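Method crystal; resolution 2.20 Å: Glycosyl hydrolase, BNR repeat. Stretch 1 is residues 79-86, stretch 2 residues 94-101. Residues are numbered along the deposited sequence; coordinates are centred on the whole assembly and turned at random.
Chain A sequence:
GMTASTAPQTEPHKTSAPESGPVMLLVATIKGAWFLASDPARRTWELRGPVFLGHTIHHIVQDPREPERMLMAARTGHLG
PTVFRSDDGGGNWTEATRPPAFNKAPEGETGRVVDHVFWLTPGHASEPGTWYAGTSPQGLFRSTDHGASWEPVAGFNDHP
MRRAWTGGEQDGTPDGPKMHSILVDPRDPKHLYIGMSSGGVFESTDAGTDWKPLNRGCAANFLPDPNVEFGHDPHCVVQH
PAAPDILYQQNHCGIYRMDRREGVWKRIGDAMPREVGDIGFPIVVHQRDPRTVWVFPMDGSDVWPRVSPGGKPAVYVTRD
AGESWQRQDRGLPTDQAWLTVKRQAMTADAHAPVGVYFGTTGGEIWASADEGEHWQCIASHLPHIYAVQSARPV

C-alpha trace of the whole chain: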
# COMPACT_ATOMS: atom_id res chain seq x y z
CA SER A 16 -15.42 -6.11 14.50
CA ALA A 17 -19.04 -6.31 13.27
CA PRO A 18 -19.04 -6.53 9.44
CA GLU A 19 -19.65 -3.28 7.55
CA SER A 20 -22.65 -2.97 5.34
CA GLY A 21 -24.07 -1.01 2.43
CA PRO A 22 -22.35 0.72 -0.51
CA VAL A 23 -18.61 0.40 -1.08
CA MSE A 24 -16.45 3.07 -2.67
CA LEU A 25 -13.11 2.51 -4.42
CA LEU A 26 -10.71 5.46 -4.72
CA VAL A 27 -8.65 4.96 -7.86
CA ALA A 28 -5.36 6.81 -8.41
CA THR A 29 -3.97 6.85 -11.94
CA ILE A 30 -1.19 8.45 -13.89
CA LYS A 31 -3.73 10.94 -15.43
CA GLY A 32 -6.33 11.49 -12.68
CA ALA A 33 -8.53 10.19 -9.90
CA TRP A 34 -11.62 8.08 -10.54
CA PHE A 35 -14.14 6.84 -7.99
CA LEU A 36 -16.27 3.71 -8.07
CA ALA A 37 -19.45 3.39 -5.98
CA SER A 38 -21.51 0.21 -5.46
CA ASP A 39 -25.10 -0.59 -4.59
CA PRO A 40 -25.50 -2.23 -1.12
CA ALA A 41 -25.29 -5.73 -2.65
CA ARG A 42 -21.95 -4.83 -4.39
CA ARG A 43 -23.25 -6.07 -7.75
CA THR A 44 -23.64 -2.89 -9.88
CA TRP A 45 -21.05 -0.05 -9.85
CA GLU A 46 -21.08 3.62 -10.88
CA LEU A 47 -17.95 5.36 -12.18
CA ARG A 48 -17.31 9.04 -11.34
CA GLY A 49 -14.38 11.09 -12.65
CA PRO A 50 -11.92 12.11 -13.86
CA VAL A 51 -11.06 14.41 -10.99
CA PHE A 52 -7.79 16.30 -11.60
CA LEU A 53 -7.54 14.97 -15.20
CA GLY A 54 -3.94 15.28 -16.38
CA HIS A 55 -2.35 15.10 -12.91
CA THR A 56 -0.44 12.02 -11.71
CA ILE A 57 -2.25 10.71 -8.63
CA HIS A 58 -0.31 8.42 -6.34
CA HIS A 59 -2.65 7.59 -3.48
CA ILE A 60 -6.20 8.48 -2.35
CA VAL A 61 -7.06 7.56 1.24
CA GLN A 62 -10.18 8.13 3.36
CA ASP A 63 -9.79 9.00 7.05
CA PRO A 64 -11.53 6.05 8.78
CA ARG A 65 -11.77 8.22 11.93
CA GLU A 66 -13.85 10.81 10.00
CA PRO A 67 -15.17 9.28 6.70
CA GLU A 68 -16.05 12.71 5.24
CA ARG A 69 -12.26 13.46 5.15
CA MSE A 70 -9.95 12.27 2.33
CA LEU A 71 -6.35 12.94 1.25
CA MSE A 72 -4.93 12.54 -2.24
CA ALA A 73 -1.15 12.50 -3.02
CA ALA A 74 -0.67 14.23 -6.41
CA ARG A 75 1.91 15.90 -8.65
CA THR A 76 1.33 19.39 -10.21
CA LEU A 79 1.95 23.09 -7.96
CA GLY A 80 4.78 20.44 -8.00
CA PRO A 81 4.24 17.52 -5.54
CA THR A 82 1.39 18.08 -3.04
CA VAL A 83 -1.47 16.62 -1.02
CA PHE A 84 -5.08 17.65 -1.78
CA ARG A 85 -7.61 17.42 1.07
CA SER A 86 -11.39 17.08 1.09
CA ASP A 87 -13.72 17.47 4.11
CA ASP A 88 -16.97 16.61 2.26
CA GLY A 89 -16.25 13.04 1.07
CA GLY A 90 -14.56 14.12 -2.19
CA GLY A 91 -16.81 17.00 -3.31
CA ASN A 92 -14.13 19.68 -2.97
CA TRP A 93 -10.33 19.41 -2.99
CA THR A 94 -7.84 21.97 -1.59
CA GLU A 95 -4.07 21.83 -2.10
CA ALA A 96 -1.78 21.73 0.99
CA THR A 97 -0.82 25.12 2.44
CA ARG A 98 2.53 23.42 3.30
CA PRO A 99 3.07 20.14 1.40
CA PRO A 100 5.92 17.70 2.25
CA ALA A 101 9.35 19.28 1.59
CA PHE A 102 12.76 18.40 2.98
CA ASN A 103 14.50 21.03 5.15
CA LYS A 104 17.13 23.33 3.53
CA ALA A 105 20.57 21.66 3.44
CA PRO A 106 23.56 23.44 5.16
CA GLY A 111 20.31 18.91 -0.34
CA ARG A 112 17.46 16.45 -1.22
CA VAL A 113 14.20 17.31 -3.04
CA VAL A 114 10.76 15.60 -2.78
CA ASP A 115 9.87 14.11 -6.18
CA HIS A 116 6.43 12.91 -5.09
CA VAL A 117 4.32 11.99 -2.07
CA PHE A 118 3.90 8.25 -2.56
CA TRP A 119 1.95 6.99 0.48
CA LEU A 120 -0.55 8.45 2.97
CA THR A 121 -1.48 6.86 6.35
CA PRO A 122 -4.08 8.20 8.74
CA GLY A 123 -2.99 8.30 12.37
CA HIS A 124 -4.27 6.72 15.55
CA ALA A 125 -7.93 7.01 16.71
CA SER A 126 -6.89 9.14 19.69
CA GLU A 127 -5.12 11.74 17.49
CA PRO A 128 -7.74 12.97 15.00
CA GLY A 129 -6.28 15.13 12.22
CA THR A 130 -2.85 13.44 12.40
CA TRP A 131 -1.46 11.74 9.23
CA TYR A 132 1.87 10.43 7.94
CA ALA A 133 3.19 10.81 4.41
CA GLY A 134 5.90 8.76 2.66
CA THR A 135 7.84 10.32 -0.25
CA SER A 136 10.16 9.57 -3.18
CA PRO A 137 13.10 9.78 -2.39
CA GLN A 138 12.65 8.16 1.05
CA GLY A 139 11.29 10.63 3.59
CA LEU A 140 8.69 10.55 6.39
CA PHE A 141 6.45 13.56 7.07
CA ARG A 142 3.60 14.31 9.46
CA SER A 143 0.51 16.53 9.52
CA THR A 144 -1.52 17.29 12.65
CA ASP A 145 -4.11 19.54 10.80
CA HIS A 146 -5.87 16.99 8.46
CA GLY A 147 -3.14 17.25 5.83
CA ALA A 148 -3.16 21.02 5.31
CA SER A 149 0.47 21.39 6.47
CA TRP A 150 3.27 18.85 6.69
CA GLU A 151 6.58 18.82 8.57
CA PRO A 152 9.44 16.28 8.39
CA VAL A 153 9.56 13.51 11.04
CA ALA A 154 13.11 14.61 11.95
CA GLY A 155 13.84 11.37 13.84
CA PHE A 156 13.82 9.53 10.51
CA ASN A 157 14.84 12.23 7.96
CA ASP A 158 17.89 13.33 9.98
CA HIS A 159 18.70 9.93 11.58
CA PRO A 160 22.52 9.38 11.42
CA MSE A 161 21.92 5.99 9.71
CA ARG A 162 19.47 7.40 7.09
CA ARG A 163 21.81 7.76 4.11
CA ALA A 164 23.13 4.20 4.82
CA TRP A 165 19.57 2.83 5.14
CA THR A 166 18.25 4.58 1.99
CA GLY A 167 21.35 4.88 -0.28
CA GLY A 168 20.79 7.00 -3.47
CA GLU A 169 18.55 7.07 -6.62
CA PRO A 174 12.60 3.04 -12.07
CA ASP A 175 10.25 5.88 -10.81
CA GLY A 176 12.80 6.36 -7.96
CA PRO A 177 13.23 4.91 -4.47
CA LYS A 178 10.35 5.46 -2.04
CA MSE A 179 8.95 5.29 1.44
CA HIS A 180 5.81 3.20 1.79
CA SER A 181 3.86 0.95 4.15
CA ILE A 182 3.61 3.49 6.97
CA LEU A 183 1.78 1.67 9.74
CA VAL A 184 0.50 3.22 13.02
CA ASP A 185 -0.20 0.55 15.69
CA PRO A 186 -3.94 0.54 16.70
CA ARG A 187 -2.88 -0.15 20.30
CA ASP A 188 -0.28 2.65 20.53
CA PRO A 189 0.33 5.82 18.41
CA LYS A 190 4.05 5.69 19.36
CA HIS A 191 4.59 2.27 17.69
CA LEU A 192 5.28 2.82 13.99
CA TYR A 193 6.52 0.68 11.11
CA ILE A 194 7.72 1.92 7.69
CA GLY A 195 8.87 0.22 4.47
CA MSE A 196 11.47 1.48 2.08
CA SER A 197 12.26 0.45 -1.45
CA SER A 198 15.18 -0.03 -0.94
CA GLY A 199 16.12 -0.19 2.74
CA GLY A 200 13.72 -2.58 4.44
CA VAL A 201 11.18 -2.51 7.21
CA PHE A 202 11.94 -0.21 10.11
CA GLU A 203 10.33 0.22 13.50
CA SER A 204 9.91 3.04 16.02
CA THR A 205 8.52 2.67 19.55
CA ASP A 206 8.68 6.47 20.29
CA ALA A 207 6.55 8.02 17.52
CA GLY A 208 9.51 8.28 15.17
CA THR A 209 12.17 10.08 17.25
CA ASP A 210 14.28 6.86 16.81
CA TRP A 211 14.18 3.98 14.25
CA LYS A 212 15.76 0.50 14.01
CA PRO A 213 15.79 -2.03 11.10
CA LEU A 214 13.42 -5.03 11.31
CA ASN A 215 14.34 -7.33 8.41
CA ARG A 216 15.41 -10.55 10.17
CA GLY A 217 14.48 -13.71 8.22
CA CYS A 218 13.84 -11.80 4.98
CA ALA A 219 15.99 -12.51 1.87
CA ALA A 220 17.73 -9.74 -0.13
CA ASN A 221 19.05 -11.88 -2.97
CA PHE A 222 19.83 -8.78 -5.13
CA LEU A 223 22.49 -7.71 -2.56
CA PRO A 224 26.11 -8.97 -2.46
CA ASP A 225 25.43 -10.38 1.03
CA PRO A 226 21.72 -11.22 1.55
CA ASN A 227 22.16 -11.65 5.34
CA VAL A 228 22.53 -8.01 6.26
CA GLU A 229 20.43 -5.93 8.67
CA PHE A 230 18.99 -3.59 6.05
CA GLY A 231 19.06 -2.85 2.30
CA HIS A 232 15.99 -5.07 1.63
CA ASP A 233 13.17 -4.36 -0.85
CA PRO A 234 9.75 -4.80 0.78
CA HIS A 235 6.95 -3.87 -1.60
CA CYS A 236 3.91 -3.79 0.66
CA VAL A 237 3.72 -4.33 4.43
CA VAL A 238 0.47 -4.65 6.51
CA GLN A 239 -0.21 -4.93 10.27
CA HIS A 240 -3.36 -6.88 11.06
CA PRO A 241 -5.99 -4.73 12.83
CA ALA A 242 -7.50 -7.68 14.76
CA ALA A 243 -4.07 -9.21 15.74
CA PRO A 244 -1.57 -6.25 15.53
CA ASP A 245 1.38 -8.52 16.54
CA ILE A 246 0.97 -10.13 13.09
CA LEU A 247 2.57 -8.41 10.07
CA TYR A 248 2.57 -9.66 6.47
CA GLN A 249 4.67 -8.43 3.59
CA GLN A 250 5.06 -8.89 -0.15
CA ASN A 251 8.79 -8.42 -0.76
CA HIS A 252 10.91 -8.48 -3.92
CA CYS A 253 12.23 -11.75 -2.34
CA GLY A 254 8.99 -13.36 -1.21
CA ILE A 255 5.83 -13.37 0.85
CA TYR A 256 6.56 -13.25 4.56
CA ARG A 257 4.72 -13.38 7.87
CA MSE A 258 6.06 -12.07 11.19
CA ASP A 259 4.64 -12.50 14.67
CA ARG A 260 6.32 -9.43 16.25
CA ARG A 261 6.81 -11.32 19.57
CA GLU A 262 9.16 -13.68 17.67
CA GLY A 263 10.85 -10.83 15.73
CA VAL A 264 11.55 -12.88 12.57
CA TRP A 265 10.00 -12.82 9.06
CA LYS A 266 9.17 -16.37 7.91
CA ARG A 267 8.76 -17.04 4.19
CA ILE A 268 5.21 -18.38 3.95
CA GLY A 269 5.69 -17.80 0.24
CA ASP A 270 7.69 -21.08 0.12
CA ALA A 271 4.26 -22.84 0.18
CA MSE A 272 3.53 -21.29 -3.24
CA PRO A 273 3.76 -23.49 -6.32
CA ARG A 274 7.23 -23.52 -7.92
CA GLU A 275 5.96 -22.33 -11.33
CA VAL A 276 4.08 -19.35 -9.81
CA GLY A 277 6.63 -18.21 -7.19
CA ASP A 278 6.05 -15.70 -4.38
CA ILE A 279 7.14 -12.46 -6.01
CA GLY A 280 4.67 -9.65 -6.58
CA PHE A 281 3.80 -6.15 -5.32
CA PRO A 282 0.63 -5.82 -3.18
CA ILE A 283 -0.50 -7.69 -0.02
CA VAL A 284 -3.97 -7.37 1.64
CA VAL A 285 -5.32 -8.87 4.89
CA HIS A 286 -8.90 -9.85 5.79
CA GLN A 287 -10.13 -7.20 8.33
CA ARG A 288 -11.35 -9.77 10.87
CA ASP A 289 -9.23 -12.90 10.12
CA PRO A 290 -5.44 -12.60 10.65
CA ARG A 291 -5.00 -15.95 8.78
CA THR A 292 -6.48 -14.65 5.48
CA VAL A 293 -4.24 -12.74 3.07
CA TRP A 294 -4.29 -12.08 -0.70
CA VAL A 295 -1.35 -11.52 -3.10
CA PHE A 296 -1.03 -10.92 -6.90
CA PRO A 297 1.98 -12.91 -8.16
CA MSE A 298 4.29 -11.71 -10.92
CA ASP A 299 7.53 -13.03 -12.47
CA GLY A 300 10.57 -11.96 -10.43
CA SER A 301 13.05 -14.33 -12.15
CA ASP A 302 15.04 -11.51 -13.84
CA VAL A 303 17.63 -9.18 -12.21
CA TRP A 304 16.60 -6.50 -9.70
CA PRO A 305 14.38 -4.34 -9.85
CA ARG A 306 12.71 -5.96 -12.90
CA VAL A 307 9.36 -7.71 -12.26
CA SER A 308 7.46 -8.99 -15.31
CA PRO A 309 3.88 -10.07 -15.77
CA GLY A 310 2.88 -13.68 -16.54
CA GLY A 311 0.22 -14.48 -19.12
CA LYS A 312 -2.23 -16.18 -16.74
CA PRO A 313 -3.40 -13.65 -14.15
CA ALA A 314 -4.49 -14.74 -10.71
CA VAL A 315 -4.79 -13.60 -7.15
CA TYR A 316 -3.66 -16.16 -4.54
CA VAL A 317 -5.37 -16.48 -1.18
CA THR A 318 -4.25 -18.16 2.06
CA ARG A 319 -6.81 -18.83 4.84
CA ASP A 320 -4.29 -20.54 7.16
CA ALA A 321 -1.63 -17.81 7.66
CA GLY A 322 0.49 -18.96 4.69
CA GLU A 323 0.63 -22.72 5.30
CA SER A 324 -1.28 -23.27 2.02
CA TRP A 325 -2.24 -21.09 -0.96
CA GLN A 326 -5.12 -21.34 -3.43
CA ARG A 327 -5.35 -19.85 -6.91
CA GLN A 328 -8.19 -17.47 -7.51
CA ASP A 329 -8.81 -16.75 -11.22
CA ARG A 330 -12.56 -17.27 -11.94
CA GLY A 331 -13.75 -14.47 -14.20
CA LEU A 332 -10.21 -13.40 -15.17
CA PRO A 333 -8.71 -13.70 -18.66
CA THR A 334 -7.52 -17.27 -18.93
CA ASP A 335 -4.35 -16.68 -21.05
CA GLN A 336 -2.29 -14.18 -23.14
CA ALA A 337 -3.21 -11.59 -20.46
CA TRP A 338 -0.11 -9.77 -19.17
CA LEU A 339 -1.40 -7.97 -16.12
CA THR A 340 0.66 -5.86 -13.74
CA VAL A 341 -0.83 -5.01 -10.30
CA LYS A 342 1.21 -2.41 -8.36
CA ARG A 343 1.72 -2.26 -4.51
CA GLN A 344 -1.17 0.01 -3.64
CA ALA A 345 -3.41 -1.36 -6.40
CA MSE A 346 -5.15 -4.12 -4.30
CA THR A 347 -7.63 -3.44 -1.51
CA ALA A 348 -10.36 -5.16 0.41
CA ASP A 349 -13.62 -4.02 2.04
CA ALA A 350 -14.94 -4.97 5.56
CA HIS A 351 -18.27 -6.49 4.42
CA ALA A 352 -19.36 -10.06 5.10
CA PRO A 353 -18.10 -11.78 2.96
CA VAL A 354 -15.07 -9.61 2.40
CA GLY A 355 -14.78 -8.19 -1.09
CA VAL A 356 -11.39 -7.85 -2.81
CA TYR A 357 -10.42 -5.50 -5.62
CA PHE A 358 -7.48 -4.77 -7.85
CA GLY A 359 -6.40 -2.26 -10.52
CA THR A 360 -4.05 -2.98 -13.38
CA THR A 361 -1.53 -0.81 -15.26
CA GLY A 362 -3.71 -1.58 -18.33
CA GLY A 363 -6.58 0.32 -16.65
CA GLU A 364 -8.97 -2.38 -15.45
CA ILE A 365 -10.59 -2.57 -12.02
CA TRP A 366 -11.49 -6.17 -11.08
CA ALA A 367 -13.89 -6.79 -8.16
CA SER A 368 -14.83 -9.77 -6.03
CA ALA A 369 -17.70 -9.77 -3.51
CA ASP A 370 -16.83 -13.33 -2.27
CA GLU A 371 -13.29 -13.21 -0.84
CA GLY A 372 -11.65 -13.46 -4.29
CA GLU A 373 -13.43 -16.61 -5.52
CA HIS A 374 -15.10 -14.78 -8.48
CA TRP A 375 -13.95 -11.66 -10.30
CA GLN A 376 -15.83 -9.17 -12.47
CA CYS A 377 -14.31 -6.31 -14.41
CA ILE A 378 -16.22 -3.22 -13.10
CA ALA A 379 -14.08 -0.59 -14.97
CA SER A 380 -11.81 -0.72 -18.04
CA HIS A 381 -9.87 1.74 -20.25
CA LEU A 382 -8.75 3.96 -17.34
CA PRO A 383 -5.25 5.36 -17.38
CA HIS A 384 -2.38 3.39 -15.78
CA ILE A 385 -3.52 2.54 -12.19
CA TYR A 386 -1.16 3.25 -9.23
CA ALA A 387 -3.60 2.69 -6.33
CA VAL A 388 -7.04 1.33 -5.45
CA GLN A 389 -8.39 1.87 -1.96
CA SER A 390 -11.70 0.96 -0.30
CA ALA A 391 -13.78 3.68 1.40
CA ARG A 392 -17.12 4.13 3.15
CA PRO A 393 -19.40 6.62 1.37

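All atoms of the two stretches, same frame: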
# COMPACT_ATOMS: atom_id res chain seq x y z
N LEU A 79 1.71 23.15 -9.43
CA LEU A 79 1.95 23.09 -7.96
C LEU A 79 3.17 22.25 -7.50
O LEU A 79 3.62 22.41 -6.34
CB LEU A 79 0.68 22.59 -7.20
CG LEU A 79 -0.56 23.50 -7.04
CD1 LEU A 79 -1.65 22.79 -6.23
CD2 LEU A 79 -0.23 24.87 -6.39
N GLY A 80 3.72 21.40 -8.38
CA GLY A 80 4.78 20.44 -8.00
C GLY A 80 4.11 19.33 -7.18
O GLY A 80 2.90 19.14 -7.31
N PRO A 81 4.86 18.58 -6.34
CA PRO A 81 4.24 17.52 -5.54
C PRO A 81 3.46 18.10 -4.36
O PRO A 81 3.97 19.00 -3.71
CB PRO A 81 5.43 16.70 -5.06
CG PRO A 81 6.54 17.65 -5.02
CD PRO A 81 6.31 18.65 -6.10
N THR A 82 2.25 17.61 -4.12
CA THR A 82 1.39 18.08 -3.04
C THR A 82 0.42 17.02 -2.55
O THR A 82 0.40 15.88 -3.04
CB THR A 82 0.57 19.35 -3.48
OG1 THR A 82 -0.05 19.96 -2.34
CG2 THR A 82 -0.51 19.03 -4.53
N VAL A 83 -0.37 17.41 -1.54
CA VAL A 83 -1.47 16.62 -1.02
C VAL A 83 -2.74 17.49 -1.10
O VAL A 83 -2.76 18.62 -0.61
CB VAL A 83 -1.24 16.17 0.45
CG1 VAL A 83 -2.41 15.32 0.92
CG2 VAL A 83 0.06 15.37 0.59
N PHE A 84 -3.77 16.98 -1.76
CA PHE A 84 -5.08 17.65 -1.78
C PHE A 84 -5.92 17.05 -0.65
O PHE A 84 -5.78 15.86 -0.34
CB PHE A 84 -5.81 17.47 -3.10
CG PHE A 84 -5.15 18.16 -4.26
CD1 PHE A 84 -5.38 19.51 -4.49
CD2 PHE A 84 -4.32 17.45 -5.15
CE1 PHE A 84 -4.78 20.16 -5.58
CE2 PHE A 84 -3.73 18.08 -6.22
CZ PHE A 84 -3.95 19.45 -6.44
N ARG A 85 -6.75 17.87 -0.02
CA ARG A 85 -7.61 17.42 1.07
C ARG A 85 -9.06 17.74 0.74
O ARG A 85 -9.36 18.73 0.08
CB ARG A 85 -7.21 18.08 2.41
CG ARG A 85 -7.89 19.42 2.76
CD ARG A 85 -7.21 20.17 3.93
NE ARG A 85 -6.12 20.94 3.37
CZ ARG A 85 -6.08 22.25 3.13
NH1 ARG A 85 -7.06 23.10 3.48
NH2 ARG A 85 -4.98 22.74 2.56
N SER A 86 -9.95 16.89 1.22
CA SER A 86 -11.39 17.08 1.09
C SER A 86 -12.01 16.84 2.45
O SER A 86 -11.59 15.91 3.13
CB SER A 86 -11.99 16.09 0.12
OG SER A 86 -13.37 16.31 0.02
N THR A 94 -8.69 20.79 -1.82
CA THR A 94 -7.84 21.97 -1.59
C THR A 94 -6.40 21.49 -1.44
O THR A 94 -6.14 20.55 -0.70
CB THR A 94 -8.25 22.76 -0.34
OG1 THR A 94 -9.64 23.08 -0.41
CG2 THR A 94 -7.45 24.07 -0.23
N GLU A 95 -5.50 22.13 -2.18
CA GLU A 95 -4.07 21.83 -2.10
C GLU A 95 -3.51 22.21 -0.72
O GLU A 95 -4.03 23.11 -0.07
CB GLU A 95 -3.26 22.50 -3.25
CG GLU A 95 -3.06 24.05 -3.24
CD GLU A 95 -4.34 24.88 -3.43
OE1 GLU A 95 -5.37 24.34 -3.92
OE2 GLU A 95 -4.31 26.09 -3.07
N ALA A 96 -2.47 21.49 -0.29
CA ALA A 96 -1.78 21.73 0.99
C ALA A 96 -1.26 23.15 1.08
O ALA A 96 -0.77 23.68 0.08
CB ALA A 96 -0.60 20.74 1.19
N THR A 97 -1.39 23.78 2.25
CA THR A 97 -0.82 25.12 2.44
C THR A 97 0.70 24.89 2.52
O THR A 97 1.47 25.64 1.89
CB THR A 97 -1.44 25.91 3.62
OG1 THR A 97 -1.23 25.23 4.85
CG2 THR A 97 -2.92 26.07 3.40
N ARG A 98 1.12 23.82 3.22
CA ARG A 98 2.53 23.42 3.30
C ARG A 98 2.66 21.91 2.98
O ARG A 98 2.58 21.07 3.87
CB ARG A 98 3.10 23.73 4.69
CG ARG A 98 4.59 23.37 4.85
CD ARG A 98 5.03 23.47 6.31
NE ARG A 98 6.37 22.89 6.48
CZ ARG A 98 6.98 22.66 7.65
NH1 ARG A 98 6.39 22.94 8.83
NH2 ARG A 98 8.20 22.12 7.65
N PRO A 99 2.90 21.57 1.69
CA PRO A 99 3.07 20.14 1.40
C PRO A 99 4.44 19.62 1.86
O PRO A 99 5.30 20.41 2.20
CB PRO A 99 2.95 20.10 -0.12
CG PRO A 99 3.47 21.43 -0.57
CD PRO A 99 2.99 22.39 0.47
N PRO A 100 4.63 18.28 1.89
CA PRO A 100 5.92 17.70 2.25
C PRO A 100 7.12 18.26 1.46
O PRO A 100 7.10 18.29 0.23
CB PRO A 100 5.71 16.21 1.94
CG PRO A 100 4.30 15.99 2.21
CD PRO A 100 3.63 17.21 1.65
N ALA A 101 8.13 18.72 2.18
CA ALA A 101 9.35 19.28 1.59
C ALA A 101 10.45 19.06 2.58
O ALA A 101 10.24 19.30 3.77
CB ALA A 101 9.20 20.76 1.32
O HOH W 1 4.98 17.47 -1.44
O HOH W 2 0.30 22.75 -3.07
O HOH W 3 -11.52 20.83 0.61

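The two stretches are joined most firmly by a reciprocal pair of backbone hydrogen bonds between Arg 85 and Thr 94. Arg 85 N donates to Thr 94 O at 2.8 Å, and Thr 94 N returns the bond to Arg 85 O at 2.9 Å; the angles at hydrogen, 157° and 155°, are close to linear. This closed ring defines an antiparallel hydrogen-bonded pair. The next pair along, Phe 84 with Glu 95, is of the non-hydrogen-bonded kind, and its CA atoms accordingly lie closer, 4.3 Å apart against 5.3 Å between the CA atoms of Arg 85 and Thr 94. Here Phe 84 CA approaches Thr 94 O at 3.3 Å in a CA-H...O contact, so that this carbonyl receives both the amide of Arg 85 and the polarised CA-H of the residue before it.

Beyond Glu 95 the pairing loosens. Ala 96 N still reaches Val 83 O at 2.9 Å, but the angle of 123° makes this a weak hydrogen bond, and Ala 96 already lies outside the strand. Water takes over some of the bridging. One molecule donates to Pro 100 O at 2.8 Å and, weakly, to Pro 81 O at 2.9 Å, linking two carbonyls that could not bond to each other. A second lies 2.9 Å from Thr 82 OG1 and donates weakly to Ala 96 O at 3.5 Å. At the other end, a third donates to Arg 85 O at 3.1 Å and also hydrogen-bonds Thr 94 OG1, again at 3.1 Å.

The side chain of Arg 85 leaves on the same sheet face as that of Thr 94, yet its end comes back over the neighbouring strand, with chi1 and chi3 both p. One face of the guanidinium covers Thr 94 CB, while Ala 96 CA and Thr 97 N lie at its edge. Arg 85 NH2 comes within 2.8 Å of Glu 95 O, but the angle is too poor for a hydrogen bond. Arg 85 has the largest area covered by the opposing stretch, 99 Å² of the 530 Å² buried in all.

On the other face, Phe 84 and Glu 95 pack side by side, with Phe 84 CE1 3.6 Å from Glu 95 CB. Leu 79 CD1 approaches the same Glu 95 CB at 3.4 Å, so the aliphatic base of the glutamate meets both hydrophobic side chains. Farther along, Thr 82 OG1 lies 3.7 Å from Pro 99 CB, and Val 83 CG2 makes a looser apolar contact with Pro 100 CD at 4.2 Å.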